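Long-range contact in pyruvate formate-lyase 2 (Archaeoglobus fulgidus, PDB 2F3O), which is a glycyl radical enzyme of the pyruvate formate-lyase family whose reaction is not established, though it probably acts as a lyase: residues E62-I76 and I303-A317. Sequence-based numbering, arbitrary orientation.
Sequences ELIVGTMLPNPPGAI and ILANLWIKTNEIVPA
A buried salt-bridge network and a single beta bridge join the C-terminal half of helix 297-310, and the turn and loop that follow it, to the largely loop segment 62-76, deep in the pyruvate formate lyase-like region. K310 and E62 form the centre. The lysine chain runs by I64 O, 3.4 Å from its CD, bends at chi3 (90°), and brings NZ 3.1 Å from E62 OE2, on the syn side of the carboxylate but 33° out of its plane; a weaker bond goes to OE1. OE2 also accepts from the backbone of L59, while E313, at the end of the type I turn from K310, joins the network through a long salt bridge to the same lysine. Exchanging E62 for a glutamine would probably leave K310 leaning on the long salt bridge to E313 for charge balance. E313 is extended beyond CG, its CG 3.7 Å from P72 CB, and its OE1 takes the backbone N-H of M68 at 2.8 Å and 160°. The thioether of M68 lies across I314, with SD 3.6 Å from CG2, and W258 of helix 250-267 packs against both M68 and K310. At the helical end, I64 CD1 meets I303 CG2 at 3.6 Å. At the other end, G74 N donates to E313 O at 2.9 Å, and V315 N returns a weak bond to G74 O. One water extends this bridge by linking I76 N with V315 O, while on strand 74-75 A75 forms backbone bonds with R18, on the parallel strand 18-19, and with S20 just after it. With E62 and E313 carboxylates only 4.4 Å apart (OE1 to OE2), the ammonium that both face probably offsets their mutual repulsion, so the buried charges are likely to depend on one another.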
loop_
_atom_site.group_PDB
_atom_site.type_symbol
_atom_site.label_atom_id
_atom_site.label_comp_id
_atom_site.label_asym_id
_atom_site.label_seq_id
_atom_site.Cartn_x
_atom_site.Cartn_y
_atom_site.Cartn_z
ATOM N N GLU A 62 -3.199 15.645 51.517
ATOM C CA GLU A 62 -3.022 15.588 50.063
ATOM C C GLU A 62 -3.851 16.582 49.273
ATOM O O GLU A 62 -4.981 16.889 49.632
ATOM C CB GLU A 62 -3.265 14.178 49.531
ATOM C CG GLU A 62 -1.971 13.395 49.374
ATOM C CD GLU A 62 -2.163 11.983 48.849
ATOM O OE1 GLU A 62 -1.132 11.306 48.640
ATOM O OE2 GLU A 62 -3.325 11.551 48.652
ATOM N N LEU A 63 -3.260 17.067 48.190
ATOM C CA LEU A 63 -3.902 17.948 47.236
ATOM C C LEU A 63 -4.090 17.224 45.919
ATOM O O LEU A 63 -4.942 17.595 45.107
ATOM C CB LEU A 63 -3.033 19.166 46.987
ATOM C CG LEU A 63 -2.875 20.118 48.164
ATOM C CD1 LEU A 63 -2.291 21.426 47.664
ATOM C CD2 LEU A 63 -4.208 20.352 48.846
ATOM N N ILE A 64 -3.260 16.209 45.700
ATOM C CA ILE A 64 -3.350 15.364 44.518
ATOM C C ILE A 64 -3.581 13.931 45.000
ATOM O O ILE A 64 -2.817 13.404 45.820
ATOM C CB ILE A 64 -2.113 15.519 43.571
ATOM C CG1 ILE A 64 -2.377 16.571 42.503
ATOM C CG2 ILE A 64 -1.862 14.266 42.784
ATOM C CD1 ILE A 64 -2.223 17.970 42.947
ATOM N N VAL A 65 -4.677 13.331 44.542
ATOM C CA VAL A 65 -5.103 12.022 45.043
ATOM C C VAL A 65 -5.051 10.949 43.968
ATOM O O VAL A 65 -5.033 11.240 42.769
ATOM C CB VAL A 65 -6.531 12.068 45.670
ATOM C CG1 VAL A 65 -6.590 13.113 46.738
ATOM C CG2 VAL A 65 -7.580 12.362 44.619
ATOM N N GLY A 66 -5.046 9.699 44.402
ATOM C CA GLY A 66 -4.870 8.595 43.475
ATOM C C GLY A 66 -3.765 7.652 43.898
ATOM O O GLY A 66 -2.683 7.648 43.319
ATOM N N THR A 67 -4.031 6.850 44.918
ATOM C CA THR A 67 -3.074 5.852 45.323
ATOM C C THR A 67 -2.864 4.873 44.177
ATOM O O THR A 67 -3.790 4.584 43.415
ATOM C CB THR A 67 -3.501 5.100 46.611
ATOM O OG1 THR A 67 -4.817 4.557 46.459
ATOM C CG2 THR A 67 -3.492 6.030 47.788
ATOM N N MET A 68 -1.631 4.411 44.034
ATOM C CA MET A 68 -1.272 3.474 42.989
ATOM C C MET A 68 -1.718 2.074 43.351
ATOM O O MET A 68 -2.127 1.306 42.492
ATOM C CB MET A 68 0.231 3.502 42.765
ATOM C CG MET A 68 0.720 4.852 42.319
ATOM S SD MET A 68 2.121 4.656 41.223
ATOM C CE MET A 68 3.413 5.101 42.325
ATOM N N LEU A 69 -1.626 1.734 44.626
ATOM C CA LEU A 69 -2.194 0.500 45.134
ATOM C C LEU A 69 -2.836 0.901 46.464
ATOM O O LEU A 69 -2.448 1.941 47.023
ATOM C CB LEU A 69 -1.091 -0.526 45.335
ATOM C CG LEU A 69 0.140 0.022 46.039
ATOM C CD1 LEU A 69 0.352 -0.682 47.354
ATOM C CD2 LEU A 69 1.356 -0.073 45.167
ATOM N N PRO A 70 -3.837 0.121 46.962
ATOM C CA PRO A 70 -4.402 0.429 48.279
ATOM C C PRO A 70 -3.340 0.187 49.316
ATOM O O PRO A 70 -2.550 -0.728 49.157
ATOM C CB PRO A 70 -5.503 -0.613 48.458
ATOM C CG PRO A 70 -5.757 -1.180 47.131
ATOM C CD PRO A 70 -4.496 -1.048 46.351
ATOM N N ASN A 71 -3.339 1.010 50.355
ATOM C CA ASN A 71 -2.296 1.022 51.389
ATOM C C ASN A 71 -0.839 0.912 50.888
ATOM O O ASN A 71 -0.251 -0.182 50.875
ATOM C CB ASN A 71 -2.595 -0.006 52.485
ATOM C CG ASN A 71 -1.673 0.150 53.687
ATOM O OD1 ASN A 71 -1.059 -0.823 54.143
ATOM N ND2 ASN A 71 -1.547 1.387 54.190
ATOM N N PRO A 72 -0.261 2.058 50.488
ATOM C CA PRO A 72 1.006 2.295 49.793
ATOM C C PRO A 72 2.281 1.876 50.561
ATOM O O PRO A 72 2.176 1.327 51.646
ATOM C CB PRO A 72 0.938 3.786 49.465
ATOM C CG PRO A 72 -0.501 4.135 49.580
ATOM C CD PRO A 72 -0.955 3.325 50.730
ATOM N N PRO A 73 3.477 2.282 50.102
ATOM C CA PRO A 73 4.506 1.458 49.517
ATOM C C PRO A 73 4.107 0.026 49.227
ATOM O O PRO A 73 3.770 -0.734 50.134
ATOM C CB PRO A 73 5.641 1.570 50.541
ATOM C CG PRO A 73 5.493 3.013 51.063
ATOM C CD PRO A 73 4.110 3.529 50.559
ATOM N N GLY A 74 4.159 -0.328 47.945
ATOM C CA GLY A 74 3.911 -1.698 47.530
ATOM C C GLY A 74 4.274 -2.104 46.113
ATOM O O GLY A 74 4.738 -1.287 45.308
ATOM N N ALA A 75 4.058 -3.387 45.820
ATOM C CA ALA A 75 4.266 -3.943 44.485
ATOM C C ALA A 75 2.939 -4.345 43.847
ATOM O O ALA A 75 2.134 -5.019 44.481
ATOM C CB ALA A 75 5.181 -5.140 44.562
ATOM N N ILE A 76 2.710 -3.933 42.600
ATOM C CA ILE A 76 1.540 -4.395 41.853
ATOM C C ILE A 76 1.900 -5.679 41.090
ATOM O O ILE A 76 2.979 -5.778 40.522
ATOM C CB ILE A 76 1.012 -3.318 40.901
ATOM C CG1 ILE A 76 0.833 -1.994 41.642
ATOM C CG2 ILE A 76 -0.308 -3.723 40.336
ATOM C CD1 ILE A 76 0.433 -0.828 40.752
ATOM N N ILE A 303 1.573 21.407 45.277
ATOM C CA ILE A 303 0.915 20.601 44.247
ATOM C C ILE A 303 1.916 19.672 43.525
ATOM O O ILE A 303 1.701 18.457 43.421
ATOM C CB ILE A 303 0.192 21.526 43.240
ATOM C CG1 ILE A 303 -1.083 22.117 43.851
ATOM C CG2 ILE A 303 -0.181 20.803 42.004
ATOM C CD1 ILE A 303 -1.689 23.229 43.020
ATOM N N LEU A 304 3.036 20.241 43.093
ATOM C CA LEU A 304 4.079 19.476 42.425
ATOM C C LEU A 304 4.739 18.513 43.378
ATOM O O LEU A 304 5.048 17.387 42.996
ATOM C CB LEU A 304 5.120 20.408 41.828
ATOM C CG LEU A 304 4.543 21.285 40.726
ATOM C CD1 LEU A 304 5.448 22.464 40.465
ATOM C CD2 LEU A 304 4.288 20.470 39.460
ATOM N N ALA A 305 4.926 18.950 44.620
ATOM C CA ALA A 305 5.500 18.103 45.667
ATOM C C ALA A 305 4.693 16.830 45.891
ATOM O O ALA A 305 5.264 15.740 46.014
ATOM C CB ALA A 305 5.637 18.877 46.971
ATOM N N ASN A 306 3.370 16.988 45.912
ATOM C CA ASN A 306 2.442 15.889 46.076
ATOM C C ASN A 306 2.558 14.838 44.974
ATOM O O ASN A 306 2.526 13.636 45.248
ATOM C CB ASN A 306 1.035 16.445 46.074
ATOM C CG ASN A 306 0.055 15.559 46.801
ATOM O OD1 ASN A 306 0.126 14.329 46.784
ATOM N ND2 ASN A 306 -0.875 16.191 47.454
ATOM N N LEU A 307 2.678 15.314 43.735
ATOM C CA LEU A 307 2.889 14.454 42.569
ATOM C C LEU A 307 4.203 13.661 42.681
ATOM O O LEU A 307 4.197 12.429 42.560
ATOM C CB LEU A 307 2.913 15.318 41.313
ATOM C CG LEU A 307 2.367 14.854 39.961
ATOM C CD1 LEU A 307 3.012 15.710 38.893
ATOM C CD2 LEU A 307 2.648 13.418 39.677
ATOM N N TRP A 308 5.309 14.374 42.912
ATOM C CA TRP A 308 6.612 13.745 43.070
ATOM C C TRP A 308 6.543 12.662 44.123
ATOM O O TRP A 308 6.964 11.533 43.876
ATOM C CB TRP A 308 7.652 14.770 43.492
ATOM C CG TRP A 308 8.550 15.358 42.419
ATOM C CD1 TRP A 308 9.916 15.433 42.458
ATOM C CD2 TRP A 308 8.156 16.000 41.192
ATOM N NE1 TRP A 308 10.396 16.045 41.324
ATOM C CE2 TRP A 308 9.338 16.415 40.539
ATOM C CE3 TRP A 308 6.923 16.258 40.578
ATOM C CZ2 TRP A 308 9.321 17.064 39.315
ATOM C CZ3 TRP A 308 6.910 16.902 39.357
ATOM C CH2 TRP A 308 8.098 17.301 38.740
ATOM N N ILE A 309 5.969 13.005 45.275
ATOM C CA ILE A 309 5.866 12.075 46.408
ATOM C C ILE A 309 5.011 10.838 46.103
ATOM O O ILE A 309 5.328 9.724 46.549
ATOM C CB ILE A 309 5.383 12.798 47.717
ATOM C CG1 ILE A 309 6.474 13.724 48.245
ATOM C CG2 ILE A 309 5.036 11.814 48.835
ATOM C CD1 ILE A 309 6.105 14.449 49.492
ATOM N N LYS A 310 3.963 11.014 45.305
ATOM C CA LYS A 310 3.096 9.882 45.006
ATOM C C LYS A 310 3.741 8.813 44.142
ATOM O O LYS A 310 3.452 7.645 44.338
ATOM C CB LYS A 310 1.730 10.319 44.476
ATOM C CG LYS A 310 0.847 10.876 45.584
ATOM C CD LYS A 310 -0.625 10.863 45.246
ATOM C CE LYS A 310 -1.258 9.565 45.692
ATOM N NZ LYS A 310 -2.639 9.756 46.205
ATOM N N THR A 311 4.664 9.186 43.253
ATOM C CA THR A 311 5.370 8.183 42.431
ATOM C C THR A 311 6.283 7.236 43.223
ATOM O O THR A 311 6.843 6.300 42.661
ATOM C CB THR A 311 6.200 8.803 41.301
ATOM O OG1 THR A 311 7.444 9.267 41.826
ATOM C CG2 THR A 311 5.456 9.952 40.645
ATOM N N ASN A 312 6.419 7.476 44.526
ATOM C CA ASN A 312 7.146 6.579 45.418
ATOM C C ASN A 312 6.291 5.452 45.983
ATOM O O ASN A 312 6.789 4.636 46.750
ATOM C CB ASN A 312 7.712 7.355 46.592
ATOM C CG ASN A 312 8.886 8.199 46.214
ATOM O OD1 ASN A 312 10.016 7.719 46.171
ATOM N ND2 ASN A 312 8.634 9.484 45.967
ATOM N N GLU A 313 5.011 5.415 45.626
ATOM C CA GLU A 313 4.122 4.379 46.125
ATOM C C GLU A 313 4.403 3.001 45.521
ATOM O O GLU A 313 4.060 1.981 46.122
ATOM C CB GLU A 313 2.653 4.787 45.964
ATOM C CG GLU A 313 2.260 5.982 46.813
ATOM C CD GLU A 313 0.847 6.500 46.530
ATOM O OE1 GLU A 313 0.125 5.880 45.724
ATOM O OE2 GLU A 313 0.455 7.531 47.123
ATOM N N ILE A 314 5.031 2.949 44.349
ATOM C CA ILE A 314 5.401 1.648 43.793
ATOM C C ILE A 314 6.869 1.295 43.901
ATOM O O ILE A 314 7.762 2.128 43.899
ATOM C CB ILE A 314 4.898 1.353 42.338
ATOM C CG1 ILE A 314 5.532 2.284 41.313
ATOM C CG2 ILE A 314 3.405 1.401 42.254
ATOM C CD1 ILE A 314 5.374 1.789 39.892
ATOM N N VAL A 315 7.062 0.000 43.972
ATOM C CA VAL A 315 8.319 -0.612 44.219
ATOM C C VAL A 315 8.057 -1.908 43.445
ATOM O O VAL A 315 6.920 -2.389 43.416
ATOM C CB VAL A 315 8.504 -0.761 45.773
ATOM C CG1 VAL A 315 8.296 -2.187 46.264
ATOM C CG2 VAL A 315 9.852 -0.242 46.201
ATOM N N PRO A 316 9.063 -2.437 42.742
ATOM C CA PRO A 316 8.799 -3.477 41.736
ATOM C C PRO A 316 8.563 -4.873 42.315
ATOM O O PRO A 316 9.061 -5.176 43.373
ATOM C CB PRO A 316 10.067 -3.453 40.901
ATOM C CG PRO A 316 11.126 -3.031 41.874
ATOM C CD PRO A 316 10.489 -2.104 42.845
ATOM N N ALA A 317 7.805 -5.718 41.626
ATOM C CA ALA A 317 7.530 -7.095 42.104
ATOM C C ALA A 317 8.575 -8.092 41.617
ATOM O O ALA A 317 8.237 -9.107 41.000
ATOM C CB ALA A 317 6.126 -7.570 41.676
HETATM O O HOH W 1 4.689 -2.044 41.524
#